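Fiber KNOB domain (Avirulent turkey hemorrhagic enteritis virus, PDB 4D63) forms the trimeric head of the viral fibre, which binds sialic acid and so probably helps attach the virus to its host cell. Local coordinates at residues A[59-64]-A[102-107]; A[134-139]-A[170-175]. One frame throughout, in Å; residues are numbered along the deposited sequence.

Contact 1 (A[59-64]-A[102-107])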
ATOM      1  N   THR A  59       9.668  22.422   0.760  1.00 37.58           N
ATOM      2  CA  THR A  59       8.306  22.946   0.735  1.00 40.35           C
ATOM      3  C   THR A  59       8.305  24.464   0.683  1.00 42.47           C
ATOM      4  O   THR A  59       9.344  25.091   0.835  1.00 43.91           O
ATOM      5  CB  THR A  59       7.520  22.534   1.996  1.00 39.81           C
ATOM      6  OG1 THR A  59       8.037  23.240   3.125  1.00 34.32           O
ATOM      7  CG2 THR A  59       7.623  21.000   2.259  1.00 40.01           C
ATOM      8  N   LYS A  60       7.109  25.026   0.503  1.00 48.08           N
ATOM      9  CA  LYS A  60       6.849  26.470   0.532  1.00 52.22           C
ATOM     10  C   LYS A  60       7.371  27.160   1.781  1.00 49.79           C
ATOM     11  O   LYS A  60       7.698  28.329   1.740  1.00 48.45           O
ATOM     12  CB  LYS A  60       5.340  26.763   0.431  1.00 56.59           C
ATOM     13  CG  LYS A  60       4.832  27.235  -0.930  1.00 64.05           C
ATOM     14  CD  LYS A  60       3.299  27.386  -0.906  1.00 72.30           C
ATOM     15  CE  LYS A  60       2.762  28.404  -1.922  1.00 76.97           C
ATOM     16  NZ  LYS A  60       2.910  27.985  -3.361  1.00 74.77           N
ATOM     17  N   THR A  61       7.402  26.457   2.904  1.00 51.93           N
ATOM     18  CA  THR A  61       7.901  27.042   4.138  1.00 50.94           C
ATOM     19  C   THR A  61       9.339  26.608   4.364  1.00 49.65           C
ATOM     20  O   THR A  61       9.827  26.672   5.482  1.00 48.84           O
ATOM     21  CB  THR A  61       7.035  26.636   5.357  1.00 52.28           C
ATOM     22  OG1 THR A  61       7.188  25.242   5.636  1.00 49.56           O
ATOM     23  CG2 THR A  61       5.570  26.928   5.100  1.00 59.65           C
ATOM     24  N   ALA A  62      10.014  26.155   3.312  1.00 46.49           N
ATOM     25  CA  ALA A  62      11.405  25.747   3.416  1.00 47.83           C
ATOM     26  C   ALA A  62      11.641  24.495   4.275  1.00 50.54           C
ATOM     27  O   ALA A  62      12.782  24.242   4.691  1.00 49.58           O
ATOM     28  CB  ALA A  62      12.254  26.900   3.931  1.00 47.85           C
ATOM     29  N   LYS A  63      10.596  23.705   4.547  1.00 50.76           N
ATOM     30  CA  LYS A  63      10.823  22.388   5.139  1.00 46.33           C
ATOM     31  C   LYS A  63      11.532  21.533   4.093  1.00 41.98           C
ATOM     32  O   LYS A  63      11.181  21.543   2.931  1.00 40.15           O
ATOM     33  CB  LYS A  63       9.530  21.705   5.623  1.00 50.78           C
ATOM     34  CG  LYS A  63       9.845  20.513   6.526  1.00 58.21           C
ATOM     35  CD  LYS A  63       8.636  19.727   7.057  1.00 60.49           C
ATOM     36  CE  LYS A  63       8.987  19.039   8.385  1.00 61.06           C
ATOM     37  NZ  LYS A  63       8.840  17.551   8.390  1.00 63.79           N
ATOM     38  N   VAL A  64      12.531  20.793   4.529  1.00 43.39           N
ATOM     39  CA  VAL A  64      13.301  19.905   3.674  1.00 44.27           C
ATOM     40  C   VAL A  64      12.770  18.484   3.903  1.00 46.39           C
ATOM     41  O   VAL A  64      12.730  18.014   5.051  1.00 38.63           O
ATOM     42  CB  VAL A  64      14.797  19.967   4.068  1.00 46.22           C
ATOM     43  CG1 VAL A  64      15.637  18.964   3.293  1.00 45.25           C
ATOM     44  CG2 VAL A  64      15.329  21.390   3.883  1.00 48.26           C
ATOM     45  N   SER A 102      -0.428  23.716   7.395  1.00 40.27           N
ATOM     46  CA  SER A 102      -1.327  24.436   6.496  1.00 43.97           C
ATOM     47  C   SER A 102      -0.582  25.226   5.452  1.00 41.88           C
ATOM     48  O   SER A 102      -0.928  25.185   4.293  1.00 38.54           O
ATOM     49  CB  SER A 102      -2.175  25.473   7.270  1.00 51.42           C
ATOM     50  OG  SER A 102      -2.910  24.892   8.330  1.00 55.70           O
ATOM     51  N   ALA A 103       0.425  25.966   5.896  1.00 42.29           N
ATOM     52  CA  ALA A 103       1.206  26.848   5.037  1.00 43.41           C
ATOM     53  C   ALA A 103       2.008  26.133   3.918  1.00 45.07           C
ATOM     54  O   ALA A 103       2.395  26.783   2.931  1.00 47.73           O
ATOM     55  CB  ALA A 103       2.141  27.687   5.905  1.00 45.89           C
ATOM     56  N   ASP A 104       2.259  24.822   4.084  1.00 43.30           N
ATOM     57  CA  ASP A 104       2.812  23.955   3.016  1.00 40.79           C
ATOM     58  C   ASP A 104       1.776  23.537   1.913  1.00 42.45           C
ATOM     59  O   ASP A 104       2.168  23.000   0.865  1.00 38.66           O
ATOM     60  CB  ASP A 104       3.446  22.693   3.631  1.00 41.14           C
ATOM     61  CG  ASP A 104       4.579  23.004   4.605  1.00 44.75           C
ATOM     62  OD1 ASP A 104       5.521  23.666   4.168  1.00 45.24           O
ATOM     63  OD2 ASP A 104       4.539  22.586   5.806  1.00 47.35           O
ATOM     64  N   PHE A 105       0.477  23.769   2.145  1.00 41.76           N
ATOM     65  CA  PHE A 105      -0.568  23.366   1.194  1.00 45.40           C
ATOM     66  C   PHE A 105      -1.054  24.513   0.343  1.00 47.08           C
ATOM     67  O   PHE A 105      -1.024  25.679   0.754  1.00 53.22           O
ATOM     68  CB  PHE A 105      -1.820  22.824   1.900  1.00 48.83           C
ATOM     69  CG  PHE A 105      -1.547  21.734   2.881  1.00 50.50           C
ATOM     70  CD1 PHE A 105      -0.713  20.681   2.553  1.00 52.44           C
ATOM     71  CD2 PHE A 105      -2.123  21.768   4.140  1.00 54.16           C
ATOM     72  CE1 PHE A 105      -0.448  19.680   3.472  1.00 54.77           C
ATOM     73  CE2 PHE A 105      -1.859  20.782   5.064  1.00 53.26           C
ATOM     74  CZ  PHE A 105      -1.020  19.733   4.729  1.00 54.73           C
ATOM     75  N   LEU A 106      -1.566  24.162  -0.824  1.00 46.28           N
ATOM     76  CA  LEU A 106      -2.241  25.122  -1.678  1.00 47.19           C
ATOM     77  C   LEU A 106      -3.622  25.416  -1.147  1.00 49.33           C
ATOM     78  O   LEU A 106      -4.254  24.572  -0.495  1.00 50.79           O
ATOM     79  CB  LEU A 106      -2.349  24.618  -3.120  1.00 43.59           C
ATOM     80  CG  LEU A 106      -1.023  24.449  -3.850  1.00 44.25           C
ATOM     81  CD1 LEU A 106      -1.290  24.064  -5.289  1.00 45.83           C
ATOM     82  CD2 LEU A 106      -0.159  25.700  -3.804  1.00 45.06           C
ATOM     83  N   SER A 107      -4.061  26.636  -1.451  1.00 58.41           N
ATOM     84  CA  SER A 107      -5.413  27.122  -1.193  1.00 65.23           C
ATOM     85  C   SER A 107      -6.075  27.558  -2.519  1.00 68.94           C
ATOM     86  O   SER A 107      -5.456  28.275  -3.317  1.00 72.62           O
ATOM     87  CB  SER A 107      -5.357  28.298  -0.223  1.00 63.67           C
ATOM     88  OG  SER A 107      -6.494  28.294   0.612  1.00 66.95           O
TER
HETATM   89  O   HOH W   1       4.812  23.288   0.142  1.00 38.41           O
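The backbones of T59-V64 and S102-S107 come closest at K60 and D104, whose CA atoms are 5.4 Å apart, where a type I beta turn from T59 to A62 meets the short 3-10 turn 102-104. One carboxylate oxygen takes both direct hydrogen bonds across the contact. D104 OD1 accepts from T61 OG1 at 2.7 Å on the syn side of the carboxylate, 21° out of its plane, and from T59 OG1 at 2.8 Å, which lies well above that plane. Near-equal first torsions (chi1 71° in T59, 68° in T61) bring both hydroxyls round to D104 OD1. T59 OG1 also accepts from the amides of T61 and K63; the first of these bonds makes an ST turn. The methyl T61 CG2 packs on A103 CB at 3.6 Å. A water bridges the backbones, accepting from K60 N at 2.9 Å and donating to D104 O at 2.8 Å. The K60 chain runs past A103 O and bends at its last torsion to bring NZ 3.9 Å from L106 CD2. The other carboxylate oxygen, D104 OD2, takes the amide of R101. The contact joins the hairpin loop between strands 53-59 and 64-71 to the loop leaving strand 98-101; K60 and L106 also lie on P117 of strand 113-120, and L106 packs on P90 of a second subunit.

Contact 2 (A[134-139]-A[170-175])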
ATOM      1  N   GLU A 134      -1.945  11.302  10.726  1.00 34.41           N
ATOM      2  CA  GLU A 134      -2.637  11.890  11.826  1.00 38.43           C
ATOM      3  C   GLU A 134      -2.910  13.306  11.383  1.00 36.55           C
ATOM      4  O   GLU A 134      -2.008  14.016  10.963  1.00 37.29           O
ATOM      5  CB  GLU A 134      -1.799  11.840  13.102  1.00 40.52           C
ATOM      6  CG  GLU A 134      -2.569  12.334  14.303  1.00 42.62           C
ATOM      7  CD  GLU A 134      -1.841  12.147  15.612  1.00 49.27           C
ATOM      8  OE1 GLU A 134      -0.644  11.772  15.611  1.00 56.71           O
ATOM      9  OE2 GLU A 134      -2.489  12.384  16.646  1.00 50.22           O
ATOM     10  N   VAL A 135      -4.180  13.683  11.436  1.00 39.39           N
ATOM     11  CA  VAL A 135      -4.666  14.951  10.931  1.00 38.71           C
ATOM     12  C   VAL A 135      -5.038  15.766  12.160  1.00 40.86           C
ATOM     13  O   VAL A 135      -5.934  15.372  12.897  1.00 39.89           O
ATOM     14  CB  VAL A 135      -5.885  14.696  10.050  1.00 42.81           C
ATOM     15  CG1 VAL A 135      -6.577  15.994   9.707  1.00 45.75           C
ATOM     16  CG2 VAL A 135      -5.460  13.966   8.778  1.00 42.26           C
ATOM     17  N   ILE A 136      -4.299  16.847  12.417  1.00 40.22           N
ATOM     18  CA  ILE A 136      -4.509  17.686  13.604  1.00 40.19           C
ATOM     19  C   ILE A 136      -5.385  18.885  13.206  1.00 38.55           C
ATOM     20  O   ILE A 136      -4.998  19.654  12.314  1.00 36.93           O
ATOM     21  CB  ILE A 136      -3.194  18.303  14.170  1.00 42.16           C
ATOM     22  CG1 ILE A 136      -1.999  17.358  14.156  1.00 43.62           C
ATOM     23  CG2 ILE A 136      -3.413  18.836  15.580  1.00 46.28           C
ATOM     24  CD1 ILE A 136      -2.221  16.109  14.929  1.00 43.13           C
ATOM     25  N   LEU A 137      -6.528  19.056  13.872  1.00 38.35           N
ATOM     26  CA  LEU A 137      -7.406  20.206  13.624  1.00 41.38           C
ATOM     27  C   LEU A 137      -6.932  21.445  14.383  1.00 44.54           C
ATOM     28  O   LEU A 137      -6.130  21.348  15.325  1.00 40.10           O
ATOM     29  CB  LEU A 137      -8.845  19.869  14.024  1.00 42.79           C
ATOM     30  CG  LEU A 137      -9.538  18.749  13.257  1.00 44.89           C
ATOM     31  CD1 LEU A 137     -11.013  18.727  13.585  1.00 48.66           C
ATOM     32  CD2 LEU A 137      -9.360  18.925  11.763  1.00 48.99           C
ATOM     33  N   GLU A 138      -7.448  22.614  14.000  1.00 50.17           N
ATOM     34  CA  GLU A 138      -7.080  23.880  14.676  1.00 54.47           C
ATOM     35  C   GLU A 138      -7.397  23.930  16.185  1.00 50.33           C
ATOM     36  O   GLU A 138      -6.693  24.608  16.935  1.00 48.08           O
ATOM     37  CB  GLU A 138      -7.660  25.097  13.949  1.00 60.27           C
ATOM     38  CG  GLU A 138      -6.632  25.731  13.009  1.00 68.34           C
ATOM     39  CD  GLU A 138      -7.242  26.532  11.875  1.00 75.90           C
ATOM     40  OE1 GLU A 138      -8.411  26.960  11.992  1.00 78.14           O
ATOM     41  OE2 GLU A 138      -6.535  26.726  10.857  1.00 82.30           O
ATOM     42  N   ASN A 139      -8.419  23.189  16.608  1.00 52.67           N
ATOM     43  CA  ASN A 139      -8.786  23.060  18.021  1.00 56.35           C
ATOM     44  C   ASN A 139      -8.011  21.930  18.717  1.00 56.79           C
ATOM     45  O   ASN A 139      -8.431  21.423  19.767  1.00 57.13           O
ATOM     46  CB  ASN A 139     -10.288  22.799  18.144  1.00 56.84           C
ATOM     47  CG  ASN A 139     -10.691  21.448  17.592  1.00 61.63           C
ATOM     48  OD1 ASN A 139      -9.845  20.688  17.122  1.00 63.65           O
ATOM     49  ND2 ASN A 139     -11.988  21.145  17.621  1.00 61.59           N
ATOM     50  N   ASN A 170     -11.216  22.632  10.350  1.00 55.90           N
ATOM     51  CA  ASN A 170     -10.070  22.920   9.495  1.00 59.25           C
ATOM     52  C   ASN A 170      -8.777  22.291  10.040  1.00 60.10           C
ATOM     53  O   ASN A 170      -8.544  22.262  11.257  1.00 46.92           O
ATOM     54  CB  ASN A 170      -9.839  24.430   9.374  1.00 62.27           C
ATOM     55  CG  ASN A 170     -10.925  25.136   8.582  1.00 70.20           C
ATOM     56  OD1 ASN A 170     -11.766  24.514   7.925  1.00 63.35           O
ATOM     57  ND2 ASN A 170     -10.900  26.459   8.635  1.00 74.38           N
ATOM     58  N   ILE A 171      -7.920  21.851   9.122  1.00 60.70           N
ATOM     59  CA  ILE A 171      -6.692  21.138   9.455  1.00 59.03           C
ATOM     60  C   ILE A 171      -5.534  22.116   9.655  1.00 55.56           C
ATOM     61  O   ILE A 171      -5.285  22.982   8.818  1.00 58.16           O
ATOM     62  CB  ILE A 171      -6.409  20.060   8.380  1.00 58.94           C
ATOM     63  CG1 ILE A 171      -7.470  18.962   8.515  1.00 60.19           C
ATOM     64  CG2 ILE A 171      -5.026  19.439   8.516  1.00 55.79           C
ATOM     65  CD1 ILE A 171      -7.499  17.991   7.359  1.00 61.65           C
ATOM     66  N   LYS A 172      -4.863  21.971  10.798  1.00 50.72           N
ATOM     67  CA  LYS A 172      -3.652  22.717  11.141  1.00 51.38           C
ATOM     68  C   LYS A 172      -2.409  21.963  10.595  1.00 45.23           C
ATOM     69  O   LYS A 172      -1.402  22.550  10.196  1.00 39.44           O
ATOM     70  CB  LYS A 172      -3.570  22.829  12.681  1.00 57.67           C
ATOM     71  CG  LYS A 172      -2.503  23.774  13.246  1.00 71.02           C
ATOM     72  CD  LYS A 172      -1.736  23.187  14.446  1.00 79.53           C
ATOM     73  CE  LYS A 172      -2.605  22.953  15.685  1.00 84.60           C
ATOM     74  NZ  LYS A 172      -3.136  24.224  16.258  1.00 89.74           N
ATOM     75  N   MET A 173      -2.482  20.645  10.582  1.00 38.55           N
ATOM     76  CA  MET A 173      -1.285  19.877  10.335  1.00 39.98           C
ATOM     77  C   MET A 173      -1.658  18.446   9.982  1.00 34.59           C
ATOM     78  O   MET A 173      -2.626  17.895  10.517  1.00 36.92           O
ATOM     79  CB  MET A 173      -0.384  19.932  11.581  1.00 41.19           C
ATOM     80  CG  MET A 173       0.812  18.991  11.572  1.00 49.93           C
ATOM     81  SD  MET A 173       1.865  19.132  13.036  1.00 51.06           S
ATOM     82  CE  MET A 173       3.143  20.271  12.549  1.00 56.17           C
ATOM     83  N   ILE A 174      -0.886  17.868   9.079  1.00 29.86           N
ATOM     84  CA  ILE A 174      -0.978  16.473   8.745  1.00 33.19           C
ATOM     85  C   ILE A 174       0.383  15.877   9.066  1.00 34.09           C
ATOM     86  O   ILE A 174       1.413  16.387   8.588  1.00 34.89           O
ATOM     87  CB  ILE A 174      -1.313  16.306   7.240  1.00 34.26           C
ATOM     88  CG1 ILE A 174      -2.700  16.904   6.963  1.00 38.36           C
ATOM     89  CG2 ILE A 174      -1.300  14.860   6.821  1.00 33.52           C
ATOM     90  CD1 ILE A 174      -3.104  16.938   5.509  1.00 37.85           C
ATOM     91  N   LYS A 175       0.384  14.812   9.862  1.00 32.40           N
ATOM     92  CA  LYS A 175       1.584  14.004  10.098  1.00 35.34           C
ATOM     93  C   LYS A 175       1.520  12.669   9.346  1.00 35.23           C
ATOM     94  O   LYS A 175       0.563  11.895   9.500  1.00 33.50           O
ATOM     95  CB  LYS A 175       1.714  13.685  11.571  1.00 40.78           C
ATOM     96  CG  LYS A 175       1.836  14.884  12.496  1.00 43.52           C
ATOM     97  CD  LYS A 175       2.138  14.411  13.915  1.00 48.34           C
ATOM     98  CE  LYS A 175       2.195  15.582  14.887  1.00 55.35           C
ATOM     99  NZ  LYS A 175       3.458  15.587  15.663  1.00 59.75           N
TER
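A classic beta bulge interrupts the antiparallel pairing of strand 129-137 with strand 171-176 in the fibre head: K172 and M173 together face I136, and the register slips by one residue. The short segments 134-137 and 173-175 run at 161° to each other with axes 4.8 Å apart. E134 and K175 form a hydrogen-bonded pair, in which K175 N reaches E134 O at 2.8 Å in an almost straight bond (174°) and E134 N returns one to K175 O. V135 and I174 follow as a non-hydrogen-bonded pair, and then I136 N binds M173 O. At the bulge I136 O is gripped twice, by K172 N at 2.8 Å and M173 N at 3.2 Å, both donors in its carbonyl plane. Beyond it E138 N binds N170 O, which L137 CA also approaches. The side chains of V135 and I174 share one face, on which V135 CG1 lies against I171 CD1, modelled at a rather short 3.2 Å; L137 CD2 leans on I171 CG1. V135 and L137 also touch V167, while Y114 packs against I171 and I174. On the face of E134, I136, M173 and K175, the I136 and M173 side chains run alongside each other, as do those of E134 and K175, but the charged ends of the latter pair part: E134 OE2 bonds S142 OG and K175 NZ makes a salt bridge with E99 OE2. K172 starts with CG opposite its backbone N (chi1 -170°) and bends at each later torsion, which carries CE along the backbone of the neighbouring strand to 3.9 Å from L137 O.

Contacts 1 and 2 have centres 14 Å apart, and both segments of contact 1 precede those of contact 2 in the sequence. They touch directly where strand 98-101 runs on into 102-107: S102 N lies 3.2 Å from K172 O, a probable hydrogen bond at the bulge, and S102 OG bonds I171 O. S102 thus continues the pairing of strand 98-101 along the edge of 171-176 away from 129-137, while F105 CZ packs on I174 CD1 at 3.6 Å over the face that I174 shares with V135. Neither contact contributes a residue of the sialic acid pocket, made by E125 and T152-G156; the L106 side chain of contact 1 is about 13 Å from a bound sugar.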